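Local coordinates for GH26A (Muricauda sp. MAR_2010_75, PDB 6Q75), which is a family 26 glycoside hydrolase that probably cleaves the beta-mannosidic links of mannan-type polysaccharides, at residues Glu101-Thr106 and Ile322-Ile327; Trp109-Pro114 and Phe183-Lys188; Asn213-Trp218 and Tyr243-Ala248; Gly279-Pro284 and Thr305-Glu310. One frame throughout, in Å; residues are numbered along the deposited sequence.

Interaction 1: Glu101-Thr106 and Ile322-Ile327; sequences EGAIVT and ITKDEI
Lys324 reaches across to the backbone that follows helix 88-100. Lys324 NZ donates a hydrogen bond to Glu101 O at 3.0 Å, tilted 31° from the carbonyl plane. The methylene chain lies along the turn. Lys324 CG comes within 3.6 Å of Gly102 O, and its CD sits 4.1 Å from Ala103 CB. Bends at chi3 and chi4 (69° and 76°) bring NZ onto the carbonyl. Ile327 adds an apolar touch, with its CD1 4.1 Å from Ile104 CD1. Ile327 CD1 also lies 3.5 Å from Gly102 O. A bridging water donates to both Gly102 O and Lys324 O.

The second shell sets these groups in place. Gly102 ends the helix in a Schellman motif with positive phi, where a beta carbon would press on Glu101 O. The carboxylate of Glu101 pairs with Lys98. On the other side, Lys324 starts a short 3-10 turn, and Ile327 N bonds back to Lys324 O. Thr323 OG1 donates to Asp325 OD1 beside it.

The contact lies at the N-terminal end of the barrel strands. Ile104 begins strand 104-108, which pairs with strand 74-78. The Ile104 side chain also packs on Leu47 of strand 46-51 and Leu35 of helix 30-40. Ile327 meets Tyr38 of that helix.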
loop_
_atom_site.group_PDB
_atom_site.type_symbol
_atom_site.label_atom_id
_atom_site.label_comp_id
_atom_site.label_asym_id
_atom_site.label_seq_id
_atom_site.Cartn_x
_atom_site.Cartn_y
_atom_site.Cartn_z
ATOM N N GLU A 101 13.126 15.199 -2.245
ATOM C CA GLU A 101 12.282 16.333 -2.594
ATOM C C GLU A 101 11.242 16.650 -1.531
ATOM O O GLU A 101 10.549 17.662 -1.658
ATOM C CB GLU A 101 11.626 16.073 -3.960
ATOM C CG GLU A 101 12.652 16.229 -5.083
ATOM C CD GLU A 101 12.324 15.401 -6.318
ATOM O OE1 GLU A 101 11.167 14.956 -6.437
ATOM O OE2 GLU A 101 13.243 15.160 -7.143
ATOM N N GLY A 102 11.086 15.804 -0.515
ATOM C CA GLY A 102 10.142 16.057 0.553
ATOM C C GLY A 102 8.866 15.252 0.515
ATOM O O GLY A 102 7.964 15.529 1.313
ATOM N N ALA A 103 8.756 14.273 -0.390
ATOM C CA ALA A 103 7.567 13.441 -0.483
ATOM C C ALA A 103 7.617 12.297 0.525
ATOM O O ALA A 103 8.684 11.887 1.002
ATOM C CB ALA A 103 7.427 12.852 -1.891
ATOM N N ILE A 104 6.442 11.789 0.857
ATOM C CA ILE A 104 6.307 10.585 1.677
ATOM C C ILE A 104 6.159 9.406 0.726
ATOM O O ILE A 104 5.390 9.481 -0.235
ATOM C CB ILE A 104 5.113 10.707 2.640
ATOM C CG1 ILE A 104 5.372 11.821 3.677
ATOM C CG2 ILE A 104 4.832 9.397 3.351
ATOM C CD1 ILE A 104 4.111 12.273 4.412
ATOM N N VAL A 105 6.930 8.328 0.948
ATOM C CA VAL A 105 7.050 7.248 -0.037
ATOM C C VAL A 105 6.179 6.068 0.369
ATOM O O VAL A 105 6.267 5.585 1.504
ATOM C CB VAL A 105 8.513 6.786 -0.177
ATOM C CG1 VAL A 105 8.591 5.444 -0.975
ATOM C CG2 VAL A 105 9.350 7.860 -0.798
ATOM N N THR A 106 5.370 5.558 -0.572
ATOM C CA THR A 106 4.666 4.299 -0.356
ATOM C C THR A 106 4.982 3.327 -1.492
ATOM O O THR A 106 5.122 3.728 -2.649
ATOM C CB THR A 106 3.123 4.497 -0.207
ATOM O OG1 THR A 106 2.521 3.230 0.092
ATOM C CG2 THR A 106 2.466 5.111 -1.464
ATOM N N ILE A 322 -3.421 17.956 2.577
ATOM C CA ILE A 322 -2.022 18.332 2.703
ATOM C C ILE A 322 -1.292 17.892 1.440
ATOM O O ILE A 322 -1.312 16.704 1.080
ATOM C CB ILE A 322 -1.390 17.685 3.946
ATOM C CG1 ILE A 322 -2.112 18.190 5.206
ATOM C CG2 ILE A 322 0.137 17.912 3.972
ATOM C CD1 ILE A 322 -1.795 17.396 6.454
ATOM N N THR A 323 -0.649 18.840 0.774
ATOM C CA THR A 323 0.226 18.534 -0.344
ATOM C C THR A 323 1.691 18.666 0.087
ATOM O O THR A 323 2.014 19.033 1.230
ATOM C CB THR A 323 -0.135 19.409 -1.544
ATOM O OG1 THR A 323 -0.102 20.785 -1.160
ATOM C CG2 THR A 323 -1.541 19.068 -2.026
ATOM N N LYS A 324 2.600 18.324 -0.832
ATOM C CA LYS A 324 4.003 18.157 -0.430
ATOM C C LYS A 324 4.542 19.417 0.229
ATOM O O LYS A 324 5.232 19.339 1.252
ATOM C CB LYS A 324 4.873 17.764 -1.625
ATOM C CG LYS A 324 6.347 17.485 -1.249
ATOM C CD LYS A 324 7.145 16.943 -2.425
ATOM C CE LYS A 324 7.360 17.993 -3.500
ATOM N NZ LYS A 324 8.383 18.988 -3.180
ATOM N N ASP A 325 4.219 20.583 -0.335
ATOM C CA ASP A 325 4.702 21.861 0.172
ATOM C C ASP A 325 4.202 22.166 1.578
ATOM O O ASP A 325 4.742 23.065 2.230
ATOM C CB ASP A 325 4.245 22.970 -0.788
ATOM C CG ASP A 325 2.715 22.985 -0.991
ATOM O OD1 ASP A 325 2.160 22.078 -1.657
ATOM O OD2 ASP A 325 2.058 23.928 -0.493
ATOM N N GLU A 326 3.212 21.428 2.069
ATOM C CA GLU A 326 2.589 21.689 3.356
ATOM C C GLU A 326 2.990 20.715 4.445
ATOM O O GLU A 326 2.491 20.840 5.567
ATOM C CB GLU A 326 1.066 21.639 3.246
ATOM C CG GLU A 326 0.451 22.527 2.234
ATOM C CD GLU A 326 -1.045 22.389 2.283
ATOM O OE1 GLU A 326 -1.665 23.059 3.140
ATOM O OE2 GLU A 326 -1.595 21.590 1.513
ATOM N N ILE A 327 3.820 19.719 4.149
ATOM C CA ILE A 327 4.207 18.767 5.180
ATOM C C ILE A 327 5.130 19.473 6.159
ATOM O O ILE A 327 6.161 20.029 5.767
ATOM C CB ILE A 327 4.908 17.544 4.575
ATOM C CG1 ILE A 327 3.981 16.805 3.625
ATOM C CG2 ILE A 327 5.389 16.599 5.710
ATOM C CD1 ILE A 327 4.758 15.902 2.611
HETATM O O HOH W 1 7.724 18.144 2.181
#

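Interaction 2: Trp109-Pro114 and Phe183-Lys188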
loop_
_atom_site.group_PDB
_atom_site.type_symbol
_atom_site.label_atom_id
_atom_site.label_comp_id
_atom_site.label_asym_id
_atom_site.label_seq_id
_atom_site.Cartn_x
_atom_site.Cartn_y
_atom_site.Cartn_z
ATOM N N TRP A 109 3.482 -4.217 -4.083
ATOM C CA TRP A 109 4.190 -5.344 -4.687
ATOM C C TRP A 109 3.223 -6.345 -5.296
ATOM O O TRP A 109 2.946 -7.390 -4.694
ATOM C CB TRP A 109 5.079 -6.018 -3.641
ATOM C CG TRP A 109 5.972 -7.139 -4.166
ATOM C CD1 TRP A 109 6.489 -7.268 -5.431
ATOM C CD2 TRP A 109 6.390 -8.304 -3.440
ATOM N NE1 TRP A 109 7.256 -8.432 -5.514
ATOM C CE2 TRP A 109 7.183 -9.087 -4.313
ATOM C CE3 TRP A 109 6.184 -8.749 -2.128
ATOM C CZ2 TRP A 109 7.790 -10.307 -3.910
ATOM C CZ3 TRP A 109 6.766 -9.964 -1.738
ATOM C CH2 TRP A 109 7.549 -10.725 -2.633
ATOM N N HIS A 110 2.675 -6.045 -6.470
ATOM C CA HIS A 110 2.088 -7.130 -7.250
ATOM C C HIS A 110 3.187 -8.148 -7.558
ATOM O O HIS A 110 4.320 -7.790 -7.905
ATOM C CB HIS A 110 1.487 -6.638 -8.552
ATOM C CG HIS A 110 0.218 -5.864 -8.385
ATOM N ND1 HIS A 110 0.168 -4.491 -8.498
ATOM C CD2 HIS A 110 -1.053 -6.273 -8.144
ATOM C CE1 HIS A 110 -1.084 -4.085 -8.342
ATOM N NE2 HIS A 110 -1.846 -5.147 -8.135
ATOM N N VAL A 111 2.842 -9.419 -7.419
ATOM C CA VAL A 111 3.794 -10.504 -7.606
ATOM C C VAL A 111 3.034 -11.749 -8.047
ATOM O O VAL A 111 1.889 -11.980 -7.642
ATOM C CB VAL A 111 4.588 -10.706 -6.300
ATOM C CG1 VAL A 111 3.667 -11.171 -5.171
ATOM C CG2 VAL A 111 5.763 -11.676 -6.536
ATOM N N GLY A 112 3.673 -12.559 -8.894
ATOM C CA GLY A 112 3.108 -13.837 -9.277
ATOM C C GLY A 112 3.297 -14.870 -8.171
ATOM O O GLY A 112 3.724 -14.566 -7.057
ATOM N N GLN A 113 2.984 -16.116 -8.500
ATOM C CA GLN A 113 2.989 -17.193 -7.518
ATOM C C GLN A 113 4.388 -17.736 -7.310
ATOM O O GLN A 113 5.235 -17.622 -8.196
ATOM C CB GLN A 113 2.092 -18.331 -7.986
ATOM C CG GLN A 113 0.654 -17.865 -8.144
ATOM C CD GLN A 113 -0.236 -18.956 -8.625
ATOM O OE1 GLN A 113 -0.076 -20.119 -8.238
ATOM N NE2 GLN A 113 -1.161 -18.611 -9.507
ATOM N N PRO A 114 4.652 -18.344 -6.146
ATOM C CA PRO A 114 5.962 -18.985 -5.954
ATOM C C PRO A 114 6.317 -19.982 -7.030
ATOM O O PRO A 114 7.514 -20.198 -7.290
ATOM C CB PRO A 114 5.825 -19.667 -4.586
ATOM C CG PRO A 114 4.886 -18.773 -3.825
ATOM C CD PRO A 114 3.867 -18.330 -4.896
ATOM N N PHE A 183 -6.847 -11.962 -6.637
ATOM C CA PHE A 183 -5.417 -12.263 -6.586
ATOM C C PHE A 183 -5.179 -13.659 -6.024
ATOM O O PHE A 183 -5.986 -14.187 -5.260
ATOM C CB PHE A 183 -4.691 -11.230 -5.714
ATOM C CG PHE A 183 -4.624 -9.843 -6.312
ATOM C CD1 PHE A 183 -4.227 -9.649 -7.625
ATOM C CD2 PHE A 183 -4.954 -8.728 -5.545
ATOM C CE1 PHE A 183 -4.146 -8.366 -8.159
ATOM C CE2 PHE A 183 -4.903 -7.457 -6.080
ATOM C CZ PHE A 183 -4.488 -7.267 -7.379
ATOM N N TRP A 184 -4.017 -14.249 -6.367
ATOM C CA TRP A 184 -3.759 -15.603 -5.889
ATOM C C TRP A 184 -3.671 -15.666 -4.369
ATOM O O TRP A 184 -3.946 -16.712 -3.778
ATOM C CB TRP A 184 -2.483 -16.180 -6.523
ATOM C CG TRP A 184 -1.190 -15.487 -6.184
ATOM C CD1 TRP A 184 -0.524 -14.581 -6.951
ATOM C CD2 TRP A 184 -0.367 -15.717 -5.027
ATOM N NE1 TRP A 184 0.651 -14.200 -6.324
ATOM C CE2 TRP A 184 0.769 -14.891 -5.148
ATOM C CE3 TRP A 184 -0.497 -16.525 -3.894
ATOM C CZ2 TRP A 184 1.774 -14.837 -4.164
ATOM C CZ3 TRP A 184 0.506 -16.480 -2.924
ATOM C CH2 TRP A 184 1.623 -15.635 -3.069
ATOM N N TRP A 185 -3.279 -14.580 -3.718
ATOM C CA TRP A 185 -3.221 -14.544 -2.262
ATOM C C TRP A 185 -4.555 -14.145 -1.629
ATOM O O TRP A 185 -4.627 -13.976 -0.403
ATOM C CB TRP A 185 -2.116 -13.583 -1.812
ATOM C CG TRP A 185 -2.343 -12.163 -2.250
ATOM C CD1 TRP A 185 -3.108 -11.215 -1.613
ATOM C CD2 TRP A 185 -1.762 -11.518 -3.378
ATOM N NE1 TRP A 185 -3.067 -10.025 -2.308
ATOM C CE2 TRP A 185 -2.247 -10.179 -3.392
ATOM C CE3 TRP A 185 -0.917 -11.946 -4.410
ATOM C CZ2 TRP A 185 -1.889 -9.275 -4.377
ATOM C CZ3 TRP A 185 -0.556 -11.051 -5.392
ATOM C CH2 TRP A 185 -1.054 -9.718 -5.376
ATOM N N GLY A 186 -5.601 -13.983 -2.437
ATOM C CA GLY A 186 -6.870 -13.486 -1.946
ATOM C C GLY A 186 -7.800 -14.570 -1.446
ATOM O O GLY A 186 -7.705 -15.741 -1.834
ATOM N N ASN A 187 -8.710 -14.150 -0.564
ATOM C CA ASN A 187 -9.730 -15.020 0.021
ATOM C C ASN A 187 -9.150 -16.317 0.591
ATOM O O ASN A 187 -9.671 -17.402 0.358
ATOM C CB ASN A 187 -10.812 -15.351 -1.008
ATOM C CG ASN A 187 -12.017 -16.015 -0.381
ATOM O OD1 ASN A 187 -12.329 -15.776 0.776
ATOM N ND2 ASN A 187 -12.697 -16.859 -1.145
ATOM N N LYS A 188 -8.072 -16.201 1.377
ATOM C CA LYS A 188 -7.471 -17.335 2.075
ATOM C C LYS A 188 -7.843 -17.201 3.548
ATOM O O LYS A 188 -7.196 -16.477 4.301
ATOM C CB LYS A 188 -5.974 -17.357 1.865
ATOM C CG LYS A 188 -5.586 -17.450 0.393
ATOM C CD LYS A 188 -5.914 -18.843 -0.199
ATOM C CE LYS A 188 -5.495 -18.918 -1.681
ATOM N NZ LYS A 188 -6.314 -18.091 -2.604
#
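The indole of Trp184 is packed on both faces and bonded at its edge. Gln113 CG lies over one face as a CH-pi contact, 3.7 Å from the centroid of the five-membered ring. Pro114 CD covers the same face further out, 4.3 Å from the centroid of the six-membered ring. The opposite face meets Trp185 CE3. At the edge, Trp184 NE1 donates to Val111 O at 2.9 Å, with an N-H...O angle of 156°. The acceptor is close to the indole plane, while the donor stands above the carbonyl plane.

Val111 O also meets the edge of the Trp185 ring, 3.5 Å from CZ3. Val111 CG1 touches both indoles. Phe183 CB sits over the centre of one Trp185 face. The Phe183 ring in turn meets His110, with CZ 3.5 Å from His110 NE2 and the planes 63° apart. CZ lies at the edge of the imidazole.

Trp184 CG takes the crowded position between backbone N and carbonyl carbon (chi1 64°), which turns the indole toward Val111 and Gln113. A type I turn from Phe183 to Gly186 carries the two tryptophans. Lys188 NZ donates to Trp184 O and Gly186 O and ties this turn down.

Both loops follow barrel strands at their C-terminal ends, where family 26 enzymes hold their active site. Tris and glycerol, probably from the crystallisation liquor, are bound next to His110, consistent with a pocket. His110 ND1 is hydrogen-bonded to Asp78.

The contact is buried and mostly aromatic. The bond to Val111 O and the packing on both faces together hold the Trp184 indole in its orientation.

Interaction 3: Asn213-Trp218 and Tyr243-Ala248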
loop_
_atom_site.group_PDB
_atom_site.type_symbol
_atom_site.label_atom_id
_atom_site.label_comp_id
_atom_site.label_asym_id
_atom_site.label_seq_id
_atom_site.Cartn_x
_atom_site.Cartn_y
_atom_site.Cartn_z
ATOM N N ASN A 213 12.909 0.097 8.550
ATOM C CA ASN A 213 12.388 1.327 7.978
ATOM C C ASN A 213 10.997 1.157 7.383
ATOM O O ASN A 213 10.524 2.064 6.688
ATOM C CB ASN A 213 13.345 1.856 6.913
ATOM C CG ASN A 213 13.469 0.899 5.753
ATOM O OD1 ASN A 213 13.462 -0.329 5.951
ATOM N ND2 ASN A 213 13.567 1.436 4.536
ATOM N N LEU A 214 10.330 0.032 7.622
ATOM C CA LEU A 214 9.009 -0.214 7.051
ATOM C C LEU A 214 7.903 0.134 8.040
ATOM O O LEU A 214 8.014 -0.133 9.239
ATOM C CB LEU A 214 8.863 -1.671 6.622
ATOM C CG LEU A 214 10.030 -2.233 5.796
ATOM C CD1 LEU A 214 9.815 -3.703 5.471
ATOM C CD2 LEU A 214 10.173 -1.432 4.512
ATOM N N ILE A 215 6.878 0.826 7.539
ATOM C CA ILE A 215 5.601 0.982 8.221
ATOM C C ILE A 215 4.648 -0.004 7.568
ATOM O O ILE A 215 4.425 0.057 6.352
ATOM C CB ILE A 215 5.081 2.427 8.105
ATOM C CG1 ILE A 215 5.943 3.359 8.974
ATOM C CG2 ILE A 215 3.616 2.527 8.533
ATOM C CD1 ILE A 215 5.774 4.821 8.622
ATOM N N TRP A 216 4.076 -0.916 8.351
ATOM C CA TRP A 216 3.343 -2.030 7.759
ATOM C C TRP A 216 1.895 -1.637 7.529
ATOM O O TRP A 216 1.124 -1.475 8.482
ATOM C CB TRP A 216 3.443 -3.284 8.622
ATOM C CG TRP A 216 4.815 -3.899 8.473
ATOM C CD1 TRP A 216 5.989 -3.447 9.009
ATOM C CD2 TRP A 216 5.159 -5.014 7.636
ATOM N NE1 TRP A 216 7.034 -4.249 8.599
ATOM C CE2 TRP A 216 6.547 -5.212 7.753
ATOM C CE3 TRP A 216 4.421 -5.886 6.834
ATOM C CZ2 TRP A 216 7.212 -6.229 7.073
ATOM C CZ3 TRP A 216 5.081 -6.897 6.165
ATOM C CH2 TRP A 216 6.469 -7.071 6.308
ATOM N N VAL A 217 1.516 -1.528 6.258
ATOM C CA VAL A 217 0.172 -1.085 5.895
ATOM C C VAL A 217 -0.578 -2.312 5.414
ATOM O O VAL A 217 -0.246 -2.880 4.363
ATOM C CB VAL A 217 0.177 0.002 4.818
ATOM C CG1 VAL A 217 -1.298 0.472 4.547
ATOM C CG2 VAL A 217 1.063 1.186 5.241
ATOM N N TRP A 218 -1.602 -2.703 6.174
ATOM C CA TRP A 218 -2.492 -3.797 5.811
ATOM C C TRP A 218 -3.606 -3.186 4.974
ATOM O O TRP A 218 -4.418 -2.434 5.502
ATOM C CB TRP A 218 -3.026 -4.457 7.081
ATOM C CG TRP A 218 -3.988 -5.617 6.891
ATOM C CD1 TRP A 218 -3.674 -6.956 6.770
ATOM C CD2 TRP A 218 -5.410 -5.538 6.885
ATOM N NE1 TRP A 218 -4.825 -7.705 6.674
ATOM C CE2 TRP A 218 -5.905 -6.857 6.735
ATOM C CE3 TRP A 218 -6.325 -4.475 6.978
ATOM C CZ2 TRP A 218 -7.264 -7.139 6.672
ATOM C CZ3 TRP A 218 -7.683 -4.767 6.913
ATOM C CH2 TRP A 218 -8.137 -6.079 6.770
ATOM N N TYR A 243 1.276 -7.023 14.100
ATOM C CA TYR A 243 1.907 -7.108 12.790
ATOM C C TYR A 243 1.490 -5.997 11.841
ATOM O O TYR A 243 1.855 -6.053 10.658
ATOM C CB TYR A 243 1.568 -8.447 12.121
ATOM C CG TYR A 243 2.104 -9.615 12.911
ATOM C CD1 TYR A 243 3.452 -9.898 12.910
ATOM C CD2 TYR A 243 1.258 -10.434 13.642
ATOM C CE1 TYR A 243 3.960 -10.963 13.640
ATOM C CE2 TYR A 243 1.759 -11.503 14.367
ATOM C CZ TYR A 243 3.105 -11.760 14.363
ATOM O OH TYR A 243 3.620 -12.819 15.088
ATOM N N VAL A 244 0.724 -5.011 12.302
ATOM C CA VAL A 244 0.157 -4.000 11.405
ATOM C C VAL A 244 0.309 -2.627 12.060
ATOM O O VAL A 244 -0.039 -2.463 13.232
ATOM C CB VAL A 244 -1.330 -4.285 11.099
ATOM C CG1 VAL A 244 -1.928 -3.144 10.257
ATOM C CG2 VAL A 244 -1.520 -5.648 10.401
ATOM N N ASP A 245 0.822 -1.635 11.306
ATOM C CA ASP A 245 0.909 -0.246 11.768
ATOM C C ASP A 245 -0.304 0.579 11.347
ATOM O O ASP A 245 -0.797 1.402 12.125
ATOM C CB ASP A 245 2.163 0.433 11.197
ATOM C CG ASP A 245 3.465 -0.060 11.847
ATOM O OD1 ASP A 245 3.619 0.039 13.096
ATOM O OD2 ASP A 245 4.335 -0.555 11.093
ATOM N N ILE A 246 -0.758 0.399 10.117
ATOM C CA ILE A 246 -1.804 1.238 9.528
ATOM C C ILE A 246 -2.742 0.319 8.767
ATOM O O ILE A 246 -2.284 -0.615 8.100
ATOM C CB ILE A 246 -1.180 2.295 8.600
ATOM C CG1 ILE A 246 -0.251 3.213 9.394
ATOM C CG2 ILE A 246 -2.291 3.130 7.880
ATOM C CD1 ILE A 246 0.157 4.429 8.656
ATOM N N LEU A 247 -4.057 0.585 8.829
ATOM C CA LEU A 247 -5.022 -0.164 8.028
ATOM C C LEU A 247 -5.518 0.694 6.873
ATOM O O LEU A 247 -5.670 1.906 7.003
ATOM C CB LEU A 247 -6.219 -0.667 8.861
ATOM C CG LEU A 247 -5.930 -1.725 9.941
ATOM C CD1 LEU A 247 -5.214 -1.152 11.147
ATOM C CD2 LEU A 247 -7.219 -2.476 10.361
ATOM N N ALA A 248 -5.670 0.081 5.711
ATOM C CA ALA A 248 -6.043 0.848 4.542
ATOM C C ALA A 248 -7.034 0.045 3.726
ATOM O O ALA A 248 -7.150 -1.176 3.861
ATOM C CB ALA A 248 -4.830 1.197 3.673
HETATM O O HOH W 2 6.729 -0.889 11.794
#
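Strands 214-221 and 246-251 are parallel neighbours in the beta/alpha barrel typical of family 26. Val217 pairs with Ile246, and Trp218 with Leu247. Trp218 N donates to Ile246 O at 2.9 Å, and Ala248 N to Trp218 O at 2.8 Å. Trp216 O accepts two bonds, from Asp245 N and from Ile246 N.

Just before strand 246-251, a side chain extends the ladder. Asp245 OD2 uses its anti lone pair to accept from Trp216 N at 2.8 Å, and the N-H...O angle of 175° is almost straight. Asp245 CG stands beside its own backbone N (chi1 -73°), and this directs the carboxylate back along the neighbouring strand. The other oxygen, OD1, accepts from Val24 N.

On one face of the sheet, Val217 CG1 packs on Ala248 CB at 3.7 Å. Ile215 CG2 touches Ile246 CD1 at 3.9 Å. On the other face, Trp218 CB rests against Val244 CG1, 3.6 Å away. Trp218 CE3 meets Leu247 CD2, and the indole packs on helix 194-208 through Trp198 and Phe194.

A leucine in place of Asp245 would probably leave the amides of Trp216 and Val24 without their acceptors.

The carboxylate is buried, yet each oxygen has a backbone N-H. Its charge, if present, is probably eased by these bonds. Through OD1 the carboxylate also links Val24, the first modelled residue, to the sheet.

Interaction 4: Gly279-Pro284 and Thr305-Glu310; sequences GQLPRP and TANSPE
Asn307 bonds through its side-chain amide to the loop that leaves barrel strand 273-278, a beta-to-alpha connection at the C-terminal end of the strand. Two hydrogen bonds carry the contact. Asn307 ND2 donates to Gly279 O at 2.9 Å, from above the carbonyl plane. Asn307 OD1 accepts from Leu281 N at 2.7 Å, on a lone pair in the carbonyl plane. The amide thus bridges the backbone on both sides of Gln280. Its second ND2 partner is Trp302 O. A leucine at Asn307 would probably leave Gly279 O and Leu281 N without these mates and set the loop freer to move.

Packing comes next. Ala306 CB packs on the Gly279-Gln280 peptide, 3.8 Å from Gly279 C. Gln280 CG lies against Ala306 O at 3.4 Å. The Leu281 side chain touches Val312 and Val315 of helix 309-316 and Phe296 and Val298 of strand 293-299.

Helix ends frame the contact. Arg283 is the N-cap of helix 284-289, and its guanidinium forms a salt bridge with Glu314. Ser308 is the N-cap of helix 309-316, with OG accepting from Arg311 N.

Leu281 crosses the amide at about a right angle, and its CG lies 3.3 Å from Asn307 OD1.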
loop_
_atom_site.group_PDB
_atom_site.type_symbol
_atom_site.label_atom_id
_atom_site.label_comp_id
_atom_site.label_asym_id
_atom_site.label_seq_id
_atom_site.Cartn_x
_atom_site.Cartn_y
_atom_site.Cartn_z
ATOM N N GLY A 279 -10.016 5.825 -7.034
ATOM C CA GLY A 279 -10.153 6.288 -8.401
ATOM C C GLY A 279 -10.764 7.678 -8.355
ATOM O O GLY A 279 -10.038 8.670 -8.311
ATOM N N GLN A 280 -12.088 7.749 -8.338
ATOM C CA GLN A 280 -12.770 9.001 -8.030
ATOM C C GLN A 280 -12.336 9.513 -6.660
ATOM O O GLN A 280 -12.358 8.773 -5.677
ATOM C CB GLN A 280 -14.289 8.789 -8.017
ATOM C CG GLN A 280 -14.864 8.337 -9.336
ATOM C CD GLN A 280 -16.382 8.249 -9.277
ATOM O OE1 GLN A 280 -17.008 8.856 -8.394
ATOM N NE2 GLN A 280 -16.979 7.489 -10.204
ATOM N N LEU A 281 -11.937 10.780 -6.607
ATOM C CA LEU A 281 -11.437 11.354 -5.360
ATOM C C LEU A 281 -12.559 11.477 -4.328
ATOM O O LEU A 281 -13.730 11.611 -4.698
ATOM C CB LEU A 281 -10.834 12.729 -5.623
ATOM C CG LEU A 281 -9.448 12.700 -6.260
ATOM C CD1 LEU A 281 -9.126 14.054 -6.874
ATOM C CD2 LEU A 281 -8.440 12.364 -5.179
ATOM N N PRO A 282 -12.227 11.470 -3.032
ATOM C CA PRO A 282 -13.239 11.775 -2.002
ATOM C C PRO A 282 -13.560 13.264 -1.984
ATOM O O PRO A 282 -12.670 14.100 -1.799
ATOM C CB PRO A 282 -12.565 11.335 -0.697
ATOM C CG PRO A 282 -11.075 11.402 -0.985
ATOM C CD PRO A 282 -10.916 11.072 -2.461
ATOM N N ARG A 283 -14.840 13.595 -2.163
ATOM C CA ARG A 283 -15.251 14.981 -2.092
ATOM C C ARG A 283 -15.155 15.494 -0.659
ATOM O O ARG A 283 -15.252 14.722 0.297
ATOM C CB ARG A 283 -16.688 15.141 -2.577
ATOM C CG ARG A 283 -16.997 14.467 -3.892
ATOM C CD ARG A 283 -18.240 15.069 -4.491
ATOM N NE ARG A 283 -18.106 16.520 -4.585
ATOM C CZ ARG A 283 -19.049 17.336 -5.043
ATOM N NH1 ARG A 283 -18.830 18.644 -5.093
ATOM N NH2 ARG A 283 -20.212 16.844 -5.449
ATOM N N PRO A 284 -15.038 16.814 -0.489
ATOM C CA PRO A 284 -15.023 17.391 0.871
ATOM C C PRO A 284 -16.134 16.888 1.784
ATOM O O PRO A 284 -15.863 16.637 2.961
ATOM C CB PRO A 284 -15.151 18.897 0.588
ATOM C CG PRO A 284 -14.413 19.053 -0.722
ATOM C CD PRO A 284 -14.773 17.830 -1.528
ATOM N N THR A 305 -9.010 10.102 -15.750
ATOM C CA THR A 305 -10.188 9.432 -16.293
ATOM C C THR A 305 -11.339 9.335 -15.299
ATOM O O THR A 305 -12.486 9.148 -15.720
ATOM C CB THR A 305 -9.816 8.031 -16.788
ATOM O OG1 THR A 305 -9.392 7.251 -15.677
ATOM C CG2 THR A 305 -8.683 8.104 -17.799
ATOM N N ALA A 306 -11.071 9.439 -13.999
ATOM C CA ALA A 306 -12.105 9.290 -12.986
ATOM C C ALA A 306 -12.371 10.583 -12.235
ATOM O O ALA A 306 -13.121 10.571 -11.253
ATOM C CB ALA A 306 -11.717 8.199 -11.977
ATOM N N ASN A 307 -11.752 11.683 -12.653
ATOM C CA ASN A 307 -11.854 12.949 -11.939
ATOM C C ASN A 307 -11.790 14.071 -12.956
ATOM O O ASN A 307 -10.849 14.125 -13.751
ATOM C CB ASN A 307 -10.691 13.105 -10.942
ATOM C CG ASN A 307 -10.713 12.072 -9.847
ATOM O OD1 ASN A 307 -11.488 12.166 -8.857
ATOM N ND2 ASN A 307 -9.876 11.065 -10.003
ATOM N N SER A 308 -12.749 14.994 -12.906
ATOM C CA SER A 308 -12.591 16.190 -13.693
ATOM C C SER A 308 -11.466 17.032 -13.094
ATOM O O SER A 308 -11.167 16.924 -11.897
ATOM C CB SER A 308 -13.896 16.989 -13.709
ATOM O OG SER A 308 -14.088 17.536 -12.423
ATOM N N PRO A 309 -10.826 17.887 -13.904
ATOM C CA PRO A 309 -9.817 18.801 -13.327
ATOM C C PRO A 309 -10.374 19.645 -12.198
ATOM O O PRO A 309 -9.673 19.931 -11.226
ATOM C CB PRO A 309 -9.406 19.684 -14.520
ATOM C CG PRO A 309 -9.790 18.897 -15.746
ATOM C CD PRO A 309 -10.992 18.076 -15.360
ATOM N N GLU A 310 -11.638 20.064 -12.315
ATOM C CA GLU A 310 -12.263 20.837 -11.249
ATOM C C GLU A 310 -12.335 20.046 -9.948
ATOM O O GLU A 310 -12.153 20.613 -8.865
ATOM C CB GLU A 310 -13.656 21.282 -11.693
ATOM C CG GLU A 310 -13.641 22.263 -12.861
ATOM C CD GLU A 310 -13.365 21.626 -14.237
ATOM O OE1 GLU A 310 -13.513 20.391 -14.403
ATOM O OE2 GLU A 310 -13.038 22.394 -15.177
#

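In the fold
Interactions 2 and 3 are buried, and interaction 4 is largely so, whereas interaction 1 is partly open to solvent. Interactions 1 and 3 reach the same barrel sheet, with centres 19 Å apart. Strand 104-108 starts within interaction 1, and the loop after it enters interaction 2, but the two lie on opposite sides of the chain's centre, with centres about 30 Å apart. Their chemistry differs accordingly. Interaction 3 is a backbone ladder backed by a buried carboxylate. Interaction 2 relies on indoles near the pocket face. Interaction 4 uses one side-chain amide between connecting loops. Interaction 1 combines a lysine, a water and two isoleucine methyls. Interactions 2, 3 and 4 are all nested within the loop that interaction 1 closes.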